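Local coordinates for cyclic di-GMP-binding protein XC_3703 (Xanthomonas campestris pv. campestris, PDB 5B7W) that binds the second messenger cyclic di-GMP, regulates virulence and biofilm formation and, without the ligand, promotes binding of a LysR-type regulator to its target genes, at residues A[37-42]-A[62-67]. Sequence-based numbering, arbitrary orientation.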
ATOM      1  N   ALA A  37       5.457   5.486 -23.366  1.00 37.20           N
ATOM      2  CA  ALA A  37       5.054   5.528 -21.969  1.00 35.20           C
ATOM      3  C   ALA A  37       4.968   4.101 -21.451  1.00 33.46           C
ATOM      4  O   ALA A  37       4.645   3.175 -22.200  1.00 28.80           O
ATOM      5  CB  ALA A  37       3.713   6.249 -21.786  1.00 38.94           C
ATOM      6  N   LYS A  38       5.255   3.928 -20.162  1.00 36.08           N
ATOM      7  CA  LYS A  38       5.343   2.585 -19.606  1.00 36.75           C
ATOM      8  C   LYS A  38       5.302   2.639 -18.086  1.00 25.93           C
ATOM      9  O   LYS A  38       5.691   3.637 -17.474  1.00 27.78           O
ATOM     10  CB  LYS A  38       6.626   1.884 -20.069  1.00 30.46           C
ATOM     11  CG  LYS A  38       7.881   2.717 -19.851  1.00 40.37           C
ATOM     12  CD  LYS A  38       9.117   2.054 -20.438  1.00 48.61           C
ATOM     13  CE  LYS A  38       9.862   1.245 -19.390  1.00 52.25           C
ATOM     14  NZ  LYS A  38      11.202   0.813 -19.872  1.00 56.01           N
ATOM     15  N   PHE A  39       4.819   1.549 -17.493  1.00 26.05           N
ATOM     16  CA  PHE A  39       4.980   1.268 -16.074  1.00 29.17           C
ATOM     17  C   PHE A  39       6.027   0.175 -15.919  1.00 32.58           C
ATOM     18  O   PHE A  39       5.981  -0.834 -16.632  1.00 32.27           O
ATOM     19  CB  PHE A  39       3.673   0.798 -15.429  1.00 29.59           C
ATOM     20  CG  PHE A  39       2.511   1.729 -15.622  1.00 29.75           C
ATOM     21  CD1 PHE A  39       1.710   1.632 -16.747  1.00 28.47           C
ATOM     22  CD2 PHE A  39       2.193   2.671 -14.658  1.00 31.92           C
ATOM     23  CE1 PHE A  39       0.628   2.472 -16.919  1.00 32.50           C
ATOM     24  CE2 PHE A  39       1.111   3.513 -14.824  1.00 32.14           C
ATOM     25  CZ  PHE A  39       0.328   3.412 -15.956  1.00 28.71           C
ATOM     26  N   GLU A  40       6.959   0.363 -14.988  1.00 30.32           N
ATOM     27  CA  GLU A  40       7.975  -0.643 -14.700  1.00 32.22           C
ATOM     28  C   GLU A  40       7.952  -0.956 -13.213  1.00 33.12           C
ATOM     29  O   GLU A  40       8.193  -0.069 -12.388  1.00 29.96           O
ATOM     30  CB  GLU A  40       9.369  -0.175 -15.122  1.00 35.19           C
ATOM     31  CG  GLU A  40      10.446  -1.226 -14.900  1.00 43.00           C
ATOM     32  CD  GLU A  40      11.783  -0.629 -14.514  1.00 49.79           C
ATOM     33  OE1 GLU A  40      11.845   0.598 -14.287  1.00 51.11           O
ATOM     34  OE2 GLU A  40      12.769  -1.388 -14.431  1.00 55.66           O
ATOM     35  N   LEU A  41       7.666  -2.211 -12.877  1.00 30.30           N
ATOM     36  CA  LEU A  41       7.729  -2.664 -11.493  1.00 30.86           C
ATOM     37  C   LEU A  41       9.168  -3.035 -11.155  1.00 32.65           C
ATOM     38  O   LEU A  41       9.776  -3.869 -11.835  1.00 35.65           O
ATOM     39  CB  LEU A  41       6.796  -3.852 -11.273  1.00 35.06           C
ATOM     40  CG  LEU A  41       6.779  -4.401  -9.847  1.00 36.19           C
ATOM     41  CD1 LEU A  41       6.372  -3.311  -8.869  1.00 30.72           C
ATOM     42  CD2 LEU A  41       5.847  -5.598  -9.745  1.00 37.82           C
ATOM     43  N   GLU A  42       9.709  -2.422 -10.107  1.00 33.12           N
ATOM     44  CA  GLU A  42      11.117  -2.548  -9.752  1.00 40.40           C
ATOM     45  C   GLU A  42      11.238  -3.205  -8.384  1.00 39.70           C
ATOM     46  O   GLU A  42      10.748  -2.662  -7.387  1.00 29.30           O
ATOM     47  CB  GLU A  42      11.794  -1.177  -9.759  1.00 46.91           C
ATOM     48  CG  GLU A  42      13.235  -1.170  -9.289  1.00 53.04           C
ATOM     49  CD  GLU A  42      13.834   0.222  -9.317  1.00 65.11           C
ATOM     50  OE1 GLU A  42      13.697   0.906 -10.353  1.00 65.48           O
ATOM     51  OE2 GLU A  42      14.433   0.636  -8.302  1.00 70.64           O
ATOM     52  N   ASP A  62      -3.975   7.568 -12.698  1.00 32.11           N
ATOM     53  CA  ASP A  62      -5.363   7.124 -12.625  1.00 28.81           C
ATOM     54  C   ASP A  62      -5.510   5.695 -13.129  1.00 27.88           C
ATOM     55  O   ASP A  62      -6.295   4.912 -12.579  1.00 28.59           O
ATOM     56  CB  ASP A  62      -6.258   8.070 -13.425  1.00 39.55           C
ATOM     57  CG  ASP A  62      -6.160   9.507 -12.950  1.00 45.47           C
ATOM     58  OD1 ASP A  62      -5.850   9.720 -11.760  1.00 45.07           O
ATOM     59  OD2 ASP A  62      -6.393  10.423 -13.767  1.00 46.04           O
ATOM     60  N   ILE A  63      -4.765   5.336 -14.175  1.00 35.42           N
ATOM     61  CA  ILE A  63      -4.783   3.961 -14.665  1.00 32.19           C
ATOM     62  C   ILE A  63      -4.175   3.022 -13.632  1.00 26.98           C
ATOM     63  O   ILE A  63      -4.717   1.946 -13.350  1.00 28.03           O
ATOM     64  CB  ILE A  63      -4.045   3.861 -16.013  1.00 34.63           C
ATOM     65  CG1 ILE A  63      -4.741   4.716 -17.073  1.00 33.26           C
ATOM     66  CG2 ILE A  63      -3.949   2.408 -16.464  1.00 27.01           C
ATOM     67  CD1 ILE A  63      -3.982   4.794 -18.379  1.00 32.26           C
ATOM     68  N   LEU A  64      -3.039   3.418 -13.053  1.00 29.49           N
ATOM     69  CA  LEU A  64      -2.359   2.560 -12.087  1.00 25.35           C
ATOM     70  C   LEU A  64      -3.214   2.340 -10.845  1.00 24.45           C
ATOM     71  O   LEU A  64      -3.254   1.231 -10.300  1.00 31.81           O
ATOM     72  CB  LEU A  64      -1.006   3.165 -11.712  1.00 25.71           C
ATOM     73  CG  LEU A  64      -0.146   2.342 -10.751  1.00 33.37           C
ATOM     74  CD1 LEU A  64       0.182   0.982 -11.353  1.00 32.99           C
ATOM     75  CD2 LEU A  64       1.126   3.091 -10.387  1.00 29.46           C
ATOM     76  N   ARG A  65      -3.905   3.385 -10.382  1.00 23.69           N
ATOM     77  CA  ARG A  65      -4.806   3.230  -9.243  1.00 27.06           C
ATOM     78  C   ARG A  65      -5.920   2.241  -9.560  1.00 24.17           C
ATOM     79  O   ARG A  65      -6.196   1.327  -8.774  1.00 24.66           O
ATOM     80  CB  ARG A  65      -5.394   4.584  -8.841  1.00 32.36           C
ATOM     81  CG  ARG A  65      -4.444   5.500  -8.088  1.00 41.09           C
ATOM     82  CD  ARG A  65      -5.224   6.587  -7.358  1.00 50.62           C
ATOM     83  NE  ARG A  65      -4.381   7.394  -6.481  1.00 56.95           N
ATOM     84  CZ  ARG A  65      -4.064   8.664  -6.711  1.00 59.45           C
ATOM     85  NH1 ARG A  65      -4.523   9.280  -7.792  1.00 61.54           N
ATOM     86  NH2 ARG A  65      -3.291   9.321  -5.857  1.00 58.19           N
ATOM     87  N   ALA A  66      -6.568   2.405 -10.716  1.00 30.61           N
ATOM     88  CA  ALA A  66      -7.683   1.534 -11.073  1.00 30.43           C
ATOM     89  C   ALA A  66      -7.230   0.089 -11.236  1.00 37.29           C
ATOM     90  O   ALA A  66      -7.950  -0.841 -10.856  1.00 35.54           O
ATOM     91  CB  ALA A  66      -8.350   2.034 -12.353  1.00 24.56           C
ATOM     92  N   ARG A  67      -6.037  -0.119 -11.798  1.00 37.70           N
ATOM     93  CA  ARG A  67      -5.536  -1.479 -11.964  1.00 29.68           C
ATOM     94  C   ARG A  67      -5.224  -2.124 -10.620  1.00 26.62           C
ATOM     95  O   ARG A  67      -5.576  -3.286 -10.387  1.00 28.97           O
ATOM     96  CB  ARG A  67      -4.299  -1.481 -12.863  1.00 33.91           C
ATOM     97  CG  ARG A  67      -4.585  -1.159 -14.323  1.00 31.10           C
ATOM     98  CD  ARG A  67      -5.733  -1.999 -14.860  1.00 42.61           C
ATOM     99  NE  ARG A  67      -6.963  -1.222 -14.984  1.00 50.35           N
ATOM    100  CZ  ARG A  67      -8.185  -1.740 -14.914  1.00 53.29           C
ATOM    101  NH1 ARG A  67      -8.346  -3.041 -14.715  1.00 52.59           N
ATOM    102  NH2 ARG A  67      -9.247  -0.954 -15.039  1.00 55.21           N
TER
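Phe-39 on strand 38-42 and Leu-64 on helix 54-70 form the closest CA pair of the two segments, 8.5 Å apart, a separation that side chains must bridge. Phe-39 does most of this bridging: its CB points at the helix, and more than half of the 133 Å² buried between the segments belongs to it. The far end of the ring, CE2 and CZ, makes the touch. CE2 lies 3.8 Å from Leu-64 CB, and CZ comes within 4.4 Å of Ile-63 CB, a looser approach. Both carbons meet the ring obliquely, and no hydrogen bond crosses between the segments; the contact is purely apolar. With CB of Phe-39 already directed at the helix, CG anti to the carbonyl carbon (chi1 -55°) sets the ring so that its far end reaches both Ile-63 and Leu-64. On the helix side, Leu-64 CG stands opposite the backbone N (chi1 -177°), and its branch runs past the phenyl ring, the two side chains sliding by one another in opposite directions. CB of Leu-64 makes the closest touch, with its CG and both methyls about 4.4 Å from Phe-39 CE2. All three residues are buried. Strand 38-42 is an outermost strand of the four-stranded antiparallel sheet of domain II, an RRM-like domain in which two helices pack on one side of the sheet, and the contact joins that strand to the second of these helices. Helix 12-26 lines the same core, Ala-22 and Leu-26 touching Phe-39, while Asn-23 OD1 hydrogen-bonds to the backbone N of Phe-39. Met-60, one turn earlier on helix 54-70, and Gln-49 of the adjacent strand 46-51 also pack against the phenylalanine, Gln-49 reaching Leu-64 as well.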